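Local coordinates for protein GEO10716p1 (Drosophila melanogaster, PDB 7BTG) that probably removes phosphate from phosphoarginine in proteins, as a fruit-fly member of the low molecular weight protein tyrosine phosphatase family, at residues E18-L21 / K22-V26. The protein carries 1 engineered substitution. Sequence-based numbering, arbitrary orientation.
Sequences EAIL and KHLVV. With PO4 (phosphate ion), chain C.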
loop_
_atom_site.group_PDB
_atom_site.type_symbol
_atom_site.label_atom_id
_atom_site.label_comp_id
_atom_site.label_asym_id
_atom_site.label_seq_id
_atom_site.Cartn_x
_atom_site.Cartn_y
_atom_site.Cartn_z
ATOM N N GLU A 18 4.466 -1.124 -1.777
ATOM C CA GLU A 18 5.094 -2.409 -1.494
ATOM C C GLU A 18 6.605 -2.337 -1.656
ATOM O O GLU A 18 7.358 -2.784 -0.787
ATOM C CB GLU A 18 4.531 -3.493 -2.400
ATOM C CG GLU A 18 5.215 -4.829 -2.175
ATOM C CD GLU A 18 4.713 -5.874 -3.134
ATOM O OE1 GLU A 18 3.707 -5.595 -3.808
ATOM O OE2 GLU A 18 5.315 -6.967 -3.212
ATOM N N ALA A 19 7.065 -1.768 -2.765
ATOM C CA ALA A 19 8.494 -1.729 -3.042
ATOM C C ALA A 19 9.223 -0.787 -2.083
ATOM O O ALA A 19 10.345 -1.082 -1.647
ATOM C CB ALA A 19 8.719 -1.297 -4.488
ATOM N N ILE A 20 8.593 0.347 -1.753
ATOM C CA ILE A 20 9.179 1.326 -0.837
ATOM C C ILE A 20 9.406 0.715 0.540
ATOM O O ILE A 20 10.494 0.827 1.121
ATOM C CB ILE A 20 8.280 2.570 -0.742
ATOM C CG1 ILE A 20 8.581 3.525 -1.893
ATOM C CG2 ILE A 20 8.438 3.247 0.624
ATOM C CD1 ILE A 20 7.571 4.636 -2.043
ATOM N N LEU A 21 8.375 0.080 1.092
ATOM C CA LEU A 21 8.498 -0.506 2.417
ATOM C C LEU A 21 9.459 -1.681 2.398
ATOM O O LEU A 21 10.186 -1.914 3.374
ATOM C CB LEU A 21 7.130 -0.952 2.933
ATOM C CG LEU A 21 7.223 -1.544 4.336
ATOM C CD1 LEU A 21 7.815 -0.478 5.247
ATOM C CD2 LEU A 21 5.878 -2.047 4.859
ATOM N N LYS A 22 9.461 -2.442 1.298
ATOM C CA LYS A 22 10.443 -3.509 1.142
ATOM C C LYS A 22 11.867 -2.967 1.244
ATOM O O LYS A 22 12.724 -3.581 1.893
ATOM C CB LYS A 22 10.237 -4.233 -0.187
ATOM C CG LYS A 22 9.434 -5.508 -0.061
ATOM C CD LYS A 22 8.994 -6.056 -1.418
ATOM C CE LYS A 22 8.245 -7.377 -1.232
ATOM N NZ LYS A 22 8.001 -8.057 -2.527
ATOM N N HIS A 23 12.130 -1.809 0.621
ATOM C CA HIS A 23 13.445 -1.187 0.710
ATOM C C HIS A 23 13.746 -0.738 2.135
ATOM O O HIS A 23 14.813 -1.040 2.678
ATOM C CB HIS A 23 13.543 -0.004 -0.249
ATOM C CG HIS A 23 14.898 0.643 -0.280
ATOM N ND1 HIS A 23 16.064 -0.072 -0.472
ATOM C CD2 HIS A 23 15.274 1.939 -0.136
ATOM C CE1 HIS A 23 17.096 0.754 -0.449
ATOM N NE2 HIS A 23 16.645 1.979 -0.247
ATOM N N LEU A 24 12.804 -0.033 2.761
ATOM C CA LEU A 24 13.020 0.445 4.120
ATOM C C LEU A 24 13.415 -0.686 5.064
ATOM O O LEU A 24 14.344 -0.526 5.866
ATOM C CB LEU A 24 11.773 1.169 4.630
ATOM C CG LEU A 24 11.513 2.542 4.010
ATOM C CD1 LEU A 24 10.188 3.096 4.520
ATOM C CD2 LEU A 24 12.659 3.536 4.292
ATOM N N VAL A 25 12.745 -1.843 4.980
ATOM C CA VAL A 25 13.027 -2.891 5.958
ATOM C C VAL A 25 14.375 -3.544 5.723
ATOM O O VAL A 25 14.934 -4.128 6.658
ATOM C CB VAL A 25 11.957 -4.000 6.016
ATOM C CG1 VAL A 25 10.553 -3.420 5.967
ATOM C CG2 VAL A 25 12.196 -5.048 4.950
ATOM N N VAL A 26 14.919 -3.485 4.505
ATOM C CA VAL A 26 16.281 -3.975 4.330
ATOM C C VAL A 26 17.286 -2.908 4.765
ATOM O O VAL A 26 18.261 -3.213 5.458
ATOM C CB VAL A 26 16.520 -4.462 2.883
ATOM C CG1 VAL A 26 15.396 -5.368 2.439
ATOM C CG2 VAL A 26 16.715 -3.319 1.896
HETATM P P PO4 C . 5.533 -9.813 -5.234
HETATM O O1 PO4 C . 6.551 -10.347 -4.248
HETATM O O2 PO4 C . 5.997 -8.499 -5.835
HETATM O O3 PO4 C . 5.380 -10.815 -6.350
HETATM O O4 PO4 C . 4.186 -9.711 -4.526
#
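Glu-18 and Lys-22 meet one turn apart on helix 13-27, the crossover helix of the beta-alpha-beta unit between strands 2-7 and 34-39. Their side chains run side by side in the same direction, Lys-22 extended beyond CG with its CD 4.0 Å from Glu-18 CG. At the ends, Lys-22 NZ forms a salt bridge of 3.0 Å to the anti lone pair of Glu-18 OE2, while Ser-37 OG on strand 34-39 is hydrogen-bonded to Glu-18 OE1, so both carboxylate oxygens are engaged. With an alanine in place of Lys-22, Glu-18 OE2 would probably lose its countercharge and the phosphate its NZ donor. The packed side is apolar: Leu-21, its CG anti to the backbone N (chi1 -179°), brings CD1 to 4.1 Å from Val-25 CG1, and Ile-20 CG2 lies 4.3 Å from Leu-24 CD1. Leu-21 rests on Val-35, whereas Ile-20 and Leu-24 face helix 133-154. Lys-22 and His-23, by contrast, are partly exposed. At the ends of Glu-18 and Lys-22 sits a phosphate ion, probably from the crystallisation liquor and also held by His-66 ND1; its O2 is 3.1 Å from Glu-18 OE2, and its O1 takes a weak 3.2 Å hydrogen bond from Lys-22 NZ.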